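Local coordinates for 6-phosphogluconolactonase (Leishmania braziliensis, PDB 3CSS), which probably hydrolyses 6-phospho-D-glucono-1,5-lactone to 6-phospho-D-gluconate, the second step in the oxidative stage of the pentose phosphate pathway, at residues A[151-156]-A[206-211]; A[70-75]-A[139-144]; A[132-137]-A[182-187]. All coordinates share one frame; numbering follows the deposited sequence.

Interaction 1 (A[151-156]-A[206-211]); sequences KSVPVV and KTVIQY. Unlike the reference sequence in segment 206-211: Tyr211 (reference His).
Val153 faces Val208 with their CA atoms 6.4 Å apart, where strand 152-154 passes helix 206-211. The axes of these two short elements come within 8.3 Å of each other and cross at -66°, so the strand runs steeply across the helix. Further on, Val155 draws level with Tyr211.

The side-chain contact is apolar; much of it falls to the two methyls of Val153. CG2, anti to the backbone N, meets Val208 CG2 at 3.9 Å, the two valines sliding past each other in opposite directions. CG1 sits between the backbone N and the carbonyl carbon (chi1 66°) and comes obliquely to the Tyr211 ring, 4.1 Å from CD1. This tyrosine, a histidine in the reference sequence, also makes a cation-pi contact with Arg250. The other methyl of Val208, CG1, reaches Val156 CG2 at 4.1 Å, so this one helix residue touches the segment both at its strand and beyond it.

What binds the two backbones is a water. It donates to Val208 O at 2.7 Å and to Pro154 O, and accepts from Val156 N at 3.0 Å, so that three backbone groups hold it and a helix carbonyl is joined to the last strand residue and to the loop that follows. The arrangement is a small two-stranded antiparallel hairpin, 143-145 with 152-154, packed on the short helix that links strands 201-204 and 214-219 of the main sheet.

Interaction 2 (A[70-75]-A[139-144]); sequences QFILGD and NCLPCK
The C-terminal end of helix 123-140 and the turn after it pack on the first residues of strand 69-77, a sheet strand of the alpha/beta fold. Gln70 and Leu141 carry most of the contact. Gln70 CG is anti to the backbone N (chi1 176°) and the chain stays extended beyond it, so the amide is held well out from the strand. There NE2 donates to Cys140 O over 3.2 Å in a nearly straight bond, with an N-H...O angle of 164°. The acceptor lies close to the amide plane of Gln70, whereas seen from Cys140 the donor stands well above the carbonyl plane. Cys140 is the last helical residue, so the glutamine takes up a carbonyl just where the helix stops.

Beside this bond the leucine fills the corner between amide and strand. Leu141 CD1 lies 3.4 Å from Gln70 OE1 and 3.7 Å from CD of the same amide; the same methyl meets Ile72 CG2 at 4.0 Å. Its partner branch, Leu141 CD2, comes to 4.1 Å from Ile72 CD1, so both methyls rest on the isoleucine. Gln70 and Ile72, two apart on the strand, thus present the same side to the turn.

Ile72 also touches Tyr133 and Leu137 of helix 123-140, while Phe71 turns away to Leu95 and Leu96 of helix 87-96. Along one edge the strand pairs with strand 39-43, through the backbone of Gln70 and Ile72.

Interaction 3 (A[132-137]-A[182-187]); sequences DYEVKL and EEHVVS. Unlike the reference sequence in segment 132-137: Val135 (reference Ala).
Glu134 reaches from helix 123-140 to the backbone of Val185 and Val186, and its OE1 accepts both of the hydrogen bonds of the contact. Val186 N approaches at 3.2 Å with a straight N-H...O angle of 168°, meeting the oxygen on its anti side. Val185 N is closer, 2.9 Å from OE1, but its bond is more bent, at 133°, and it comes from well above the carboxylate plane. Both donors lie on the same face of that plane. Glu134 CG is anti to the backbone N and the chain continues extended, so the carboxylate reaches across to the other segment. Two successive amide N-H groups converging on one oxygen would be expected to favour the charged form of the acid.

These amides lie where the chain enters strand 186-189, an outermost strand of the large sheet of this alpha/beta fold; helix 123-140 packs over that end of the sheet and touches the strand here.

The apolar part lies beside the carboxylate. Val186 CG2 lies against the helix, 3.7 Å from Tyr133 CD2, and comes obliquely to the tyrosine ring. Leu137 CD1 and the backbone N and CB of Glu134 also border this methyl. Leu137 CD1 also sits over the centre of one face of that ring and reaches Val185 CG1 at 4.0 Å, so one methyl links the ring to both valines. The tyrosine hydroxyl is hydrogen-bonded to Leu73 O on strand 69-77. His184 touches Glu134 OE1 through CB, while its ND1 bonds to Asp181 OD2.

Overall arrangement
The three contacts cluster on one side of the chain's centre, their own centres about 9 to 10 Å apart. Interactions 2 and 3 share helix 123-140: its last residue and the turn beyond meet strand 69-77, and the residues before reach strand 186-189, in the same eight-stranded sheet. Interactions 1 and 2 meet in the small hairpin of strands 143-145 and 152-154. Val208 packing against Val185 connects interactions 1 and 3. Along the chain, interaction 2 closes before interaction 1 opens, whereas interaction 3 interleaves with both. The helix and the hairpin that follows it are thereby packed against strands 69-77 and 186-189 and helix 206-211, which come from distant parts of the chain.

Interaction 1 (A[151-156]-A[206-211])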
# COMPACT_ATOMS: atom_id res chain seq x y z
N LYS A 151 15.78 12.08 -11.37
CA LYS A 151 15.07 11.73 -10.15
C LYS A 151 15.34 10.27 -9.82
O LYS A 151 15.69 9.49 -10.70
CB LYS A 151 13.57 11.92 -10.36
CG LYS A 151 13.12 13.38 -10.47
CD LYS A 151 11.61 13.53 -10.71
CE LYS A 151 11.09 12.65 -11.86
NZ LYS A 151 9.75 13.08 -12.38
N SER A 152 15.11 9.91 -8.56
CA SER A 152 15.19 8.53 -8.12
C SER A 152 13.87 8.04 -7.51
O SER A 152 12.98 8.84 -7.16
CB SER A 152 16.32 8.35 -7.11
OG SER A 152 17.53 8.75 -7.70
N VAL A 153 13.78 6.72 -7.38
CA VAL A 153 12.62 6.05 -6.82
C VAL A 153 13.10 5.07 -5.74
O VAL A 153 14.10 4.37 -5.95
CB VAL A 153 11.82 5.28 -7.93
CG1 VAL A 153 12.62 4.10 -8.52
CG2 VAL A 153 10.51 4.80 -7.40
N PRO A 154 12.41 5.05 -4.58
CA PRO A 154 12.71 4.00 -3.62
C PRO A 154 12.25 2.66 -4.18
O PRO A 154 11.21 2.59 -4.84
CB PRO A 154 11.92 4.41 -2.37
CG PRO A 154 10.82 5.25 -2.85
CD PRO A 154 11.32 5.93 -4.11
N VAL A 155 13.07 1.64 -3.98
CA VAL A 155 12.77 0.29 -4.45
C VAL A 155 12.23 -0.49 -3.27
O VAL A 155 12.96 -0.82 -2.32
CB VAL A 155 14.00 -0.40 -5.07
CG1 VAL A 155 13.64 -1.81 -5.51
CG2 VAL A 155 14.52 0.44 -6.24
N VAL A 156 10.93 -0.74 -3.30
CA VAL A 156 10.26 -1.46 -2.22
C VAL A 156 10.26 -2.96 -2.54
O VAL A 156 9.93 -3.35 -3.65
CB VAL A 156 8.84 -0.91 -2.01
CG1 VAL A 156 8.12 -1.71 -0.94
CG2 VAL A 156 8.90 0.57 -1.68
N LYS A 206 1.91 5.65 -8.36
CA LYS A 206 1.89 4.51 -9.28
C LYS A 206 3.31 4.03 -9.59
O LYS A 206 3.57 2.84 -9.63
CB LYS A 206 1.17 4.88 -10.57
CG LYS A 206 -0.30 5.16 -10.40
CD LYS A 206 -1.03 5.40 -11.72
CE LYS A 206 -0.50 6.59 -12.46
NZ LYS A 206 -1.23 6.77 -13.78
N THR A 207 4.21 4.98 -9.83
CA THR A 207 5.61 4.68 -10.18
C THR A 207 6.30 3.81 -9.14
O THR A 207 6.94 2.81 -9.47
CB THR A 207 6.41 5.99 -10.36
OG1 THR A 207 5.71 6.84 -11.28
CG2 THR A 207 7.79 5.69 -10.93
N VAL A 208 6.17 4.20 -7.88
CA VAL A 208 6.82 3.43 -6.80
C VAL A 208 6.27 2.02 -6.81
O VAL A 208 7.01 1.04 -6.74
CB VAL A 208 6.60 4.08 -5.43
CG1 VAL A 208 7.18 3.20 -4.33
CG2 VAL A 208 7.22 5.47 -5.38
N ILE A 209 4.95 1.90 -6.91
CA ILE A 209 4.32 0.58 -6.92
C ILE A 209 4.78 -0.27 -8.11
O ILE A 209 5.05 -1.47 -7.96
CB ILE A 209 2.77 0.73 -6.85
CG1 ILE A 209 2.39 1.37 -5.52
CG2 ILE A 209 2.10 -0.61 -6.97
CD1 ILE A 209 0.97 1.88 -5.44
N GLN A 210 4.95 0.38 -9.26
CA GLN A 210 5.36 -0.29 -10.49
C GLN A 210 6.85 -0.67 -10.55
O GLN A 210 7.26 -1.43 -11.43
CB GLN A 210 4.97 0.57 -11.69
CG GLN A 210 3.47 0.64 -11.90
CD GLN A 210 3.07 1.64 -12.96
OE1 GLN A 210 3.79 2.61 -13.19
NE2 GLN A 210 1.92 1.43 -13.59
N TYR A 211 7.65 -0.11 -9.64
CA TYR A 211 9.05 -0.49 -9.49
C TYR A 211 9.31 -1.45 -8.31
O TYR A 211 10.45 -1.91 -8.12
CB TYR A 211 9.91 0.75 -9.36
CG TYR A 211 10.24 1.41 -10.67
CD1 TYR A 211 9.75 2.65 -11.00
CD2 TYR A 211 11.07 0.77 -11.58
CE1 TYR A 211 10.08 3.26 -12.20
CE2 TYR A 211 11.41 1.37 -12.79
CZ TYR A 211 10.91 2.62 -13.10
OH TYR A 211 11.24 3.22 -14.31
O HOH W 1 9.40 0.58 -5.47

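Interaction 2 (A[70-75]-A[139-144])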
# COMPACT_ATOMS: atom_id res chain seq x y z
N GLN A 70 12.14 -3.23 7.11
CA GLN A 70 11.98 -1.79 7.21
C GLN A 70 10.56 -1.47 6.74
O GLN A 70 10.22 -1.72 5.58
CB GLN A 70 12.99 -1.07 6.33
CG GLN A 70 12.82 0.46 6.31
CD GLN A 70 13.88 1.14 5.48
OE1 GLN A 70 14.07 0.81 4.31
NE2 GLN A 70 14.58 2.09 6.08
N PHE A 71 9.76 -0.91 7.66
CA PHE A 71 8.33 -0.64 7.44
C PHE A 71 8.11 0.81 7.01
O PHE A 71 8.65 1.76 7.61
CB PHE A 71 7.52 -0.86 8.73
CG PHE A 71 7.48 -2.28 9.20
CD1 PHE A 71 6.44 -3.11 8.81
CD2 PHE A 71 8.44 -2.77 10.06
CE1 PHE A 71 6.36 -4.41 9.25
CE2 PHE A 71 8.38 -4.09 10.52
CZ PHE A 71 7.33 -4.91 10.11
N ILE A 72 7.27 0.96 6.00
CA ILE A 72 6.74 2.25 5.59
C ILE A 72 5.24 2.12 5.40
O ILE A 72 4.72 1.03 5.18
CB ILE A 72 7.41 2.80 4.29
CG1 ILE A 72 6.92 2.07 3.03
CG2 ILE A 72 8.98 2.71 4.40
CD1 ILE A 72 7.48 2.69 1.71
N LEU A 73 4.54 3.24 5.50
CA LEU A 73 3.11 3.26 5.18
C LEU A 73 2.96 3.58 3.69
O LEU A 73 3.43 4.61 3.20
CB LEU A 73 2.37 4.31 6.02
CG LEU A 73 2.28 4.08 7.53
CD1 LEU A 73 1.74 5.36 8.18
CD2 LEU A 73 1.40 2.89 7.86
N GLY A 74 2.33 2.67 2.96
CA GLY A 74 2.06 2.91 1.54
C GLY A 74 1.06 4.02 1.22
O GLY A 74 1.11 4.60 0.15
N ASP A 75 0.17 4.30 2.16
CA ASP A 75 -0.68 5.46 2.12
C ASP A 75 -1.16 5.76 3.51
O ASP A 75 -1.09 4.91 4.41
CB ASP A 75 -1.86 5.30 1.15
CG ASP A 75 -2.95 4.37 1.68
OD1 ASP A 75 -2.70 3.14 1.83
OD2 ASP A 75 -4.08 4.85 1.89
N ASN A 139 15.86 9.41 1.40
CA ASN A 139 17.02 9.42 2.30
C ASN A 139 17.25 8.10 3.03
O ASN A 139 18.38 7.77 3.38
CB ASN A 139 16.84 10.52 3.35
CG ASN A 139 17.19 11.91 2.84
OD1 ASN A 139 17.79 12.09 1.77
ND2 ASN A 139 16.85 12.92 3.64
N CYS A 140 16.18 7.34 3.27
CA CYS A 140 16.23 6.17 4.18
C CYS A 140 16.08 4.81 3.52
O CYS A 140 16.42 3.80 4.14
CB CYS A 140 15.14 6.28 5.25
SG CYS A 140 15.31 7.74 6.29
N LEU A 141 15.51 4.78 2.30
CA LEU A 141 15.33 3.54 1.56
C LEU A 141 16.38 3.36 0.43
O LEU A 141 17.02 4.33 -0.00
CB LEU A 141 13.92 3.48 0.94
CG LEU A 141 12.78 2.94 1.81
CD1 LEU A 141 12.69 3.70 3.15
CD2 LEU A 141 11.47 3.01 1.01
N PRO A 142 16.57 2.10 -0.01
CA PRO A 142 17.33 1.86 -1.23
C PRO A 142 16.60 2.48 -2.41
O PRO A 142 15.40 2.26 -2.58
CB PRO A 142 17.32 0.32 -1.37
CG PRO A 142 16.63 -0.20 -0.20
CD PRO A 142 15.86 0.89 0.43
N CYS A 143 17.33 3.26 -3.21
CA CYS A 143 16.76 3.96 -4.35
C CYS A 143 17.54 3.66 -5.61
O CYS A 143 18.74 3.31 -5.55
CB CYS A 143 16.72 5.48 -4.10
SG CYS A 143 15.68 5.97 -2.72
N LYS A 144 16.88 3.83 -6.74
CA LYS A 144 17.52 3.77 -8.04
C LYS A 144 17.06 4.94 -8.91
O LYS A 144 15.98 5.48 -8.73
CB LYS A 144 17.26 2.42 -8.68
CG LYS A 144 18.10 1.32 -8.04
CD LYS A 144 18.33 0.15 -8.97
CE LYS A 144 19.76 -0.36 -8.89
NZ LYS A 144 19.98 -1.42 -9.90

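Interaction 3 (A[132-137]-A[182-187])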
# COMPACT_ATOMS: atom_id res chain seq x y z
N ASP A 132 7.61 16.18 2.48
CA ASP A 132 8.45 15.80 3.61
C ASP A 132 8.64 14.27 3.68
O ASP A 132 9.74 13.78 3.99
CB ASP A 132 7.86 16.32 4.93
CG ASP A 132 8.15 17.81 5.17
OD1 ASP A 132 8.90 18.45 4.38
OD2 ASP A 132 7.62 18.35 6.17
N TYR A 133 7.58 13.53 3.39
CA TYR A 133 7.64 12.07 3.42
C TYR A 133 8.52 11.55 2.28
O TYR A 133 9.32 10.65 2.46
CB TYR A 133 6.22 11.48 3.38
CG TYR A 133 6.13 9.98 3.51
CD1 TYR A 133 6.96 9.26 4.37
CD2 TYR A 133 5.15 9.28 2.82
CE1 TYR A 133 6.85 7.88 4.49
CE2 TYR A 133 5.01 7.91 2.96
CZ TYR A 133 5.87 7.21 3.78
OH TYR A 133 5.72 5.84 3.87
N GLU A 134 8.37 12.14 1.10
CA GLU A 134 9.21 11.80 -0.05
C GLU A 134 10.71 11.98 0.23
O GLU A 134 11.53 11.13 -0.09
CB GLU A 134 8.80 12.62 -1.26
CG GLU A 134 9.75 12.48 -2.42
CD GLU A 134 9.18 13.01 -3.72
OE1 GLU A 134 7.98 12.81 -3.99
OE2 GLU A 134 9.96 13.66 -4.46
N VAL A 135 11.06 13.12 0.83
CA VAL A 135 12.43 13.39 1.26
C VAL A 135 12.93 12.28 2.19
O VAL A 135 14.05 11.76 2.02
CB VAL A 135 12.53 14.76 1.96
CG1 VAL A 135 13.90 14.93 2.59
CG2 VAL A 135 12.25 15.90 0.97
N LYS A 136 12.09 11.91 3.15
CA LYS A 136 12.44 10.87 4.11
C LYS A 136 12.67 9.53 3.40
O LYS A 136 13.64 8.84 3.69
CB LYS A 136 11.37 10.74 5.20
CG LYS A 136 11.90 10.44 6.54
CD LYS A 136 10.80 10.22 7.55
CE LYS A 136 10.43 11.48 8.31
NZ LYS A 136 9.59 11.14 9.49
N LEU A 137 11.78 9.17 2.47
CA LEU A 137 11.89 7.91 1.74
C LEU A 137 13.18 7.87 0.90
O LEU A 137 13.91 6.89 0.91
CB LEU A 137 10.66 7.67 0.86
CG LEU A 137 9.33 7.41 1.60
CD1 LEU A 137 8.17 7.33 0.59
CD2 LEU A 137 9.40 6.13 2.51
N GLU A 182 2.69 11.15 -12.36
CA GLU A 182 3.85 10.40 -12.83
C GLU A 182 5.17 11.08 -12.48
O GLU A 182 6.21 10.72 -13.01
CB GLU A 182 3.78 10.22 -14.35
CG GLU A 182 2.55 9.48 -14.87
CD GLU A 182 2.45 8.05 -14.36
OE1 GLU A 182 3.45 7.50 -13.83
OE2 GLU A 182 1.36 7.46 -14.50
N GLU A 183 5.12 12.07 -11.59
CA GLU A 183 6.26 12.95 -11.29
C GLU A 183 6.81 12.84 -9.87
O GLU A 183 7.94 13.27 -9.61
CB GLU A 183 5.84 14.41 -11.53
CG GLU A 183 5.47 14.75 -12.96
CD GLU A 183 5.06 16.20 -13.14
OE1 GLU A 183 4.69 16.86 -12.14
OE2 GLU A 183 5.10 16.69 -14.29
N HIS A 184 6.02 12.34 -8.93
CA HIS A 184 6.43 12.31 -7.52
C HIS A 184 6.54 10.89 -6.98
O HIS A 184 5.92 9.96 -7.49
CB HIS A 184 5.46 13.12 -6.67
CG HIS A 184 5.29 14.54 -7.12
ND1 HIS A 184 4.24 14.94 -7.93
CD2 HIS A 184 6.02 15.65 -6.88
CE1 HIS A 184 4.33 16.24 -8.15
NE2 HIS A 184 5.41 16.69 -7.54
N VAL A 185 7.35 10.73 -5.93
CA VAL A 185 7.39 9.49 -5.15
C VAL A 185 6.15 9.37 -4.25
O VAL A 185 5.57 8.30 -4.14
CB VAL A 185 8.67 9.44 -4.26
CG1 VAL A 185 8.65 8.29 -3.30
CG2 VAL A 185 9.94 9.38 -5.14
N VAL A 186 5.79 10.46 -3.59
CA VAL A 186 4.58 10.52 -2.76
C VAL A 186 3.64 11.56 -3.35
O VAL A 186 4.04 12.72 -3.59
CB VAL A 186 4.91 10.90 -1.28
CG1 VAL A 186 3.67 10.86 -0.42
CG2 VAL A 186 5.97 10.00 -0.71
N SER A 187 2.40 11.16 -3.60
CA SER A 187 1.40 12.05 -4.16
C SER A 187 0.26 12.21 -3.15
O SER A 187 0.37 11.78 -2.00
CB SER A 187 0.89 11.47 -5.47
OG SER A 187 0.10 12.40 -6.19